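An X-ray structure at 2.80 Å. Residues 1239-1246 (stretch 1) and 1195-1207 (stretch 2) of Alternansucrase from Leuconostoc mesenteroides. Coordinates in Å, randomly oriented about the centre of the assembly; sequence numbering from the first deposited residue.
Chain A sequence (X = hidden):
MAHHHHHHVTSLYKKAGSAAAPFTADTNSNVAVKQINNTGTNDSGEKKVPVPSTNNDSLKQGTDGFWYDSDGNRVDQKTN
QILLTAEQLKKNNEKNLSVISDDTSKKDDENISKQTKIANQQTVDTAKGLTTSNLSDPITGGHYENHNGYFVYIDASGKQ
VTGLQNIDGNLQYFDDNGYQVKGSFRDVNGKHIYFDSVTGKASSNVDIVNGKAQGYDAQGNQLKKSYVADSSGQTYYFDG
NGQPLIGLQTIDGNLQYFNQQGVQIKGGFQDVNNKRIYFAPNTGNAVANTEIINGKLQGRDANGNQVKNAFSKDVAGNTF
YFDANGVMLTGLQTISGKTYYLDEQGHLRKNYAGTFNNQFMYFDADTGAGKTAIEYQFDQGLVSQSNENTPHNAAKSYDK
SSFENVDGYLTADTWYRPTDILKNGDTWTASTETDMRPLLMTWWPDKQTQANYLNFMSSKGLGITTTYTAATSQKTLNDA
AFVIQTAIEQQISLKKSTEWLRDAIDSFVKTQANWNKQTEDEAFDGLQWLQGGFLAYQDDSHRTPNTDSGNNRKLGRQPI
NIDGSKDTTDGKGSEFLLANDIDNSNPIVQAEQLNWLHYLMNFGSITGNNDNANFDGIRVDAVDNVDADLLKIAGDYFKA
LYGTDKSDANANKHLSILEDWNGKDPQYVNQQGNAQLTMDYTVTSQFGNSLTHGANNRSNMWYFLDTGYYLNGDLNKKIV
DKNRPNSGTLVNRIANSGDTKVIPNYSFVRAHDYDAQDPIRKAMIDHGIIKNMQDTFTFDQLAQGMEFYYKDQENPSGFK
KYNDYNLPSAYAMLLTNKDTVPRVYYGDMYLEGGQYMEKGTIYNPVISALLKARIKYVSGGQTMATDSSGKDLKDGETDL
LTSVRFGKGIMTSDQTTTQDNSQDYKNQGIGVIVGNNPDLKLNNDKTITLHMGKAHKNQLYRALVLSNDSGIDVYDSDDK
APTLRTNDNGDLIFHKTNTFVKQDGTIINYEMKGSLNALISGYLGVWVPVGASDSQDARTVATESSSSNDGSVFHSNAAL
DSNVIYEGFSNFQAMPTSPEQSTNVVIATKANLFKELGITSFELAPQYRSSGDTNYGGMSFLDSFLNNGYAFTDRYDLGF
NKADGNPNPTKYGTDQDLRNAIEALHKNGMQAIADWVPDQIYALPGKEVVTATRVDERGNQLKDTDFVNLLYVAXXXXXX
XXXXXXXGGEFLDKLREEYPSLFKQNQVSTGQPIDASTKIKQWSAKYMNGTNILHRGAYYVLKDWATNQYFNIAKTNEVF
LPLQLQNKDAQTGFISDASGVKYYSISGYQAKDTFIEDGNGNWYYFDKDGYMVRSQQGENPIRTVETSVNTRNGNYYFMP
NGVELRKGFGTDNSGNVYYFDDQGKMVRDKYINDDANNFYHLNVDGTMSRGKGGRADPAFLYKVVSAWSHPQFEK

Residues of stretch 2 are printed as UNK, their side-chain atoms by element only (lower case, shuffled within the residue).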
# COMPACT_ATOMS: atom_id res chain seq x y z
N LYS A 1239 -11.20 18.39 -27.74
CA LYS A 1239 -10.95 16.95 -27.85
C LYS A 1239 -9.56 16.61 -27.31
O LYS A 1239 -8.64 17.40 -27.49
CB LYS A 1239 -11.06 16.48 -29.31
CG LYS A 1239 -12.46 16.15 -29.77
CD LYS A 1239 -13.14 17.31 -30.45
CE LYS A 1239 -14.57 16.97 -30.82
NZ LYS A 1239 -15.40 18.20 -30.85
N ILE A 1240 -9.41 15.45 -26.68
CA ILE A 1240 -8.12 15.00 -26.13
C ILE A 1240 -7.52 13.90 -27.01
O ILE A 1240 -7.82 12.73 -26.82
CB ILE A 1240 -8.25 14.48 -24.67
CG1 ILE A 1240 -8.88 15.55 -23.77
CG2 ILE A 1240 -6.89 14.08 -24.10
CD1 ILE A 1240 -9.19 15.08 -22.36
N LYS A 1241 -6.70 14.30 -27.98
CA LYS A 1241 -5.92 13.36 -28.80
C LYS A 1241 -4.56 13.05 -28.15
O LYS A 1241 -3.89 12.08 -28.51
CB LYS A 1241 -5.63 13.94 -30.18
CG LYS A 1241 -6.82 14.25 -31.08
CD LYS A 1241 -7.85 13.15 -31.07
CE LYS A 1241 -8.77 13.26 -32.29
NZ LYS A 1241 -8.22 12.48 -33.42
N GLN A 1242 -4.14 13.91 -27.20
CA GLN A 1242 -2.87 13.75 -26.51
C GLN A 1242 -3.03 14.12 -25.05
O GLN A 1242 -3.48 15.21 -24.74
CB GLN A 1242 -1.82 14.64 -27.15
CG GLN A 1242 -0.41 14.48 -26.59
CD GLN A 1242 0.55 15.47 -27.21
OE1 GLN A 1242 0.27 16.66 -27.26
NE2 GLN A 1242 1.70 14.98 -27.66
N TRP A 1243 -2.68 13.22 -24.14
CA TRP A 1243 -2.66 13.57 -22.72
C TRP A 1243 -1.51 14.50 -22.42
O TRP A 1243 -0.48 14.46 -23.07
CB TRP A 1243 -2.54 12.32 -21.84
CG TRP A 1243 -3.75 11.47 -21.86
CD1 TRP A 1243 -3.90 10.27 -22.51
CD2 TRP A 1243 -4.99 11.75 -21.24
NE1 TRP A 1243 -5.17 9.79 -22.32
CE2 TRP A 1243 -5.87 10.69 -21.56
CE3 TRP A 1243 -5.46 12.79 -20.45
CZ2 TRP A 1243 -7.18 10.66 -21.11
CZ3 TRP A 1243 -6.79 12.75 -19.99
CH2 TRP A 1243 -7.62 11.69 -20.33
N SER A 1244 -1.69 15.34 -21.41
CA SER A 1244 -0.64 16.18 -20.87
C SER A 1244 -1.02 16.58 -19.45
O SER A 1244 -2.12 16.30 -19.01
CB SER A 1244 -0.43 17.40 -21.75
OG SER A 1244 -1.58 18.20 -21.76
N ALA A 1245 -0.10 17.21 -18.73
CA ALA A 1245 -0.23 17.45 -17.30
C ALA A 1245 -1.48 18.22 -16.93
O ALA A 1245 -2.04 18.00 -15.87
CB ALA A 1245 0.99 18.20 -16.78
N LYS A 1246 -1.94 19.11 -17.80
CA LYS A 1246 -3.10 19.93 -17.48
C LYS A 1246 -4.37 19.11 -17.23
O LYS A 1246 -5.30 19.58 -16.59
CB LYS A 1246 -3.33 21.01 -18.54
CG LYS A 1246 -3.64 20.53 -19.96
CD LYS A 1246 -3.93 21.72 -20.85
CE LYS A 1246 -3.97 21.33 -22.31
NZ LYS A 1246 -4.08 22.55 -23.17
N UNK A 1195 6.43 12.88 -16.05
CA UNK A 1195 6.12 12.27 -17.33
C UNK A 1195 4.61 12.25 -17.54
O UNK A 1195 3.93 11.36 -17.08
o UNK A 1195 9.06 11.04 -17.13
c UNK A 1195 8.14 10.87 -17.90
n UNK A 1195 8.33 10.70 -19.20
c UNK A 1195 6.72 10.87 -17.41
N UNK A 1196 4.11 13.26 -18.25
CA UNK A 1196 2.68 13.53 -18.33
C UNK A 1196 2.11 13.57 -19.75
O UNK A 1196 0.89 13.60 -19.91
o UNK A 1196 3.32 15.86 -18.21
c UNK A 1196 2.38 14.90 -17.71
c UNK A 1196 2.49 14.82 -16.20
N UNK A 1197 2.97 13.57 -20.76
CA UNK A 1197 2.55 13.82 -22.13
C UNK A 1197 2.57 12.54 -22.92
O UNK A 1197 3.56 11.83 -22.93
n UNK A 1197 4.75 18.84 -25.03
c UNK A 1197 2.87 15.70 -23.85
c UNK A 1197 3.92 16.55 -24.56
c UNK A 1197 3.49 14.86 -22.75
c UNK A 1197 3.78 18.03 -24.24
N UNK A 1198 1.48 12.23 -23.59
CA UNK A 1198 1.36 11.04 -24.43
C UNK A 1198 2.08 11.23 -25.78
O UNK A 1198 2.38 12.36 -26.17
o UNK A 1198 -0.32 9.59 -25.36
c UNK A 1198 -0.13 10.78 -24.65
N UNK A 1199 2.31 10.12 -26.50
CA UNK A 1199 3.09 10.16 -27.75
C UNK A 1199 2.46 11.03 -28.83
O UNK A 1199 3.17 11.57 -29.68
c UNK A 1199 3.32 8.75 -28.30
o UNK A 1199 2.17 8.24 -28.99
N UNK A 1200 1.13 11.13 -28.82
CA UNK A 1200 0.40 11.89 -29.83
C UNK A 1200 0.25 11.19 -31.16
O UNK A 1200 -0.32 11.76 -32.10
N UNK A 1201 0.77 9.97 -31.26
CA UNK A 1201 0.75 9.21 -32.51
C UNK A 1201 0.32 7.76 -32.22
O UNK A 1201 0.64 6.83 -32.95
c UNK A 1201 2.05 8.93 -34.69
c UNK A 1201 3.22 8.57 -32.49
c UNK A 1201 2.13 9.35 -33.23
N UNK A 1202 -0.46 7.60 -31.15
CA UNK A 1202 -0.95 6.31 -30.65
C UNK A 1202 -2.45 6.20 -30.96
O UNK A 1202 -2.97 7.03 -31.70
o UNK A 1202 -1.92 8.25 -28.82
c UNK A 1202 -1.36 7.25 -28.29
o UNK A 1202 -1.35 7.08 -27.04
c UNK A 1202 -0.65 6.19 -29.14
N UNK A 1203 -3.14 5.18 -30.44
CA UNK A 1203 -4.58 5.03 -30.70
C UNK A 1203 -5.44 6.05 -29.93
O UNK A 1203 -6.56 6.34 -30.34
c UNK A 1203 -2.87 1.15 -32.44
c UNK A 1203 -4.54 2.66 -31.57
c UNK A 1203 -4.75 1.74 -33.80
o UNK A 1203 -3.10 0.25 -34.64
c UNK A 1203 -3.35 1.95 -31.43
c UNK A 1203 -5.04 3.58 -30.47
c UNK A 1203 -5.23 2.54 -32.77
c UNK A 1203 -3.57 1.06 -33.63
N UNK A 1204 -4.90 6.63 -28.86
CA UNK A 1204 -5.54 7.78 -28.20
C UNK A 1204 -5.62 8.99 -29.13
O UNK A 1204 -6.53 9.80 -29.02
n UNK A 1204 -7.62 9.87 -25.76
c UNK A 1204 -5.28 9.37 -26.20
o UNK A 1204 -6.61 8.21 -24.58
c UNK A 1204 -4.76 8.15 -26.94
c UNK A 1204 -6.57 9.09 -25.45
N UNK A 1205 -4.63 9.13 -30.02
CA UNK A 1205 -4.65 10.21 -31.01
C UNK A 1205 -5.62 9.91 -32.14
O UNK A 1205 -6.31 10.80 -32.60
c UNK A 1205 -3.25 10.44 -31.55
N UNK A 1206 -5.67 8.66 -32.58
CA UNK A 1206 -6.61 8.27 -33.63
C UNK A 1206 -8.06 8.45 -33.19
O UNK A 1206 -8.80 9.18 -33.81
c UNK A 1206 -7.74 4.64 -36.92
c UNK A 1206 -7.05 4.99 -35.62
c UNK A 1206 -7.09 6.48 -35.35
n UNK A 1206 -7.31 3.28 -37.33
c UNK A 1206 -6.39 6.81 -34.05
N UNK A 1207 -8.42 7.80 -32.08
CA UNK A 1207 -9.81 7.71 -31.64
C UNK A 1207 -10.26 8.75 -30.59
O UNK A 1207 -11.44 8.86 -30.31
o UNK A 1207 -10.17 2.18 -35.02
c UNK A 1207 -10.92 4.31 -34.27
c UNK A 1207 -9.36 3.05 -32.97
c UNK A 1207 -10.11 6.29 -31.11
c UNK A 1207 -10.15 3.18 -34.09
c UNK A 1207 -9.35 4.06 -32.02
c UNK A 1207 -10.91 5.31 -33.30
c UNK A 1207 -10.12 5.20 -32.16
O HOH W 1 -1.70 10.63 -27.62

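Position 1195 carries two carbons, the second bearing one oxygen and one nitrogen, and its side chain is out of reach of stretch 1; the amide makes it Asn1195. At 1196 a single carbon branches to one oxygen and one carbon, and that branching carbon, CB, points toward stretch 1, 3.5 Å from Ala1245 N. This is Thr1196, whose OG1 lies 3.6 Å from Ala1245 CB and whose backbone O receives a CA-H...O contact from Ser1244 CA at 3.1 Å.

Position 1197 has four carbons in a row ending in nitrogen, the second of them 4.3 Å from Ser1244 CB: Lys1197. Its CA approaches Trp1243 O at 3.2 Å. At 1198, one carbon and one oxygen define a serine, and CB meets the edge of the indole of Trp1243, near the ring plane. The backbone of Ser1198 is engaged both ways: its N donates to Trp1243 O (3.0 Å, 162°), and its O accepts from Gln1242 NE2 (3.1 Å).

Position 1199 again has one carbon and one oxygen, but points away: Ser1199. No side-chain atom is present at 1200, so it is Gly1200; its phi of 78° favours glycine, and an ideal CB would sit only 3.0 Å from Gln1242 NE2. At 1201 one carbon carries two more, a branched hydrocarbon that points away without contact: Val1201; its N donates to Ser1199 OG.

Two carbons, the second bearing two oxygens, identify 1202 as Asp1202. It barely touches stretch 1, but its OD1 caps the following helix by accepting from the N of 1205 at 3.1 Å. Position 1203, a carbon and a six-carbon ring bearing oxygen, turns away: Tyr1203. Three carbons, the third carrying oxygen and nitrogen, reach stretch 1 from 1204. In Gln1204, NE2 donates to Ile1240 O (3.1 Å), while OE1 accepts a weak bond from Trp1243 NE1 (3.1 Å).

The lone carbon at 1205, 4.4 Å from Lys1241 CB, gives Ala1205. Position 1206, four carbons ending in nitrogen, points away and is Lys1206; 1207, with another oxygen-bearing ring, is Tyr1207, also directed away.

The contact thus relies largely on polar groups meeting backbone. Lys1241 NZ reaches Ala1205 O at 2.7 Å and, weakly, Lys1206 O at 3.4 Å, anchoring the helix, while the amide of Gln1204 ties it to Ile1240 and Trp1243. A water donates to Lys1241 O (2.8 Å) and Asp1202 OD1 (2.7 Å) and accepts from Ser1198 OG (2.8 Å), linking the capping residue to Ser1198 and to the backbone of stretch 1.

Stretch 2 (1195-1207) NTKSSGVDYQAKY
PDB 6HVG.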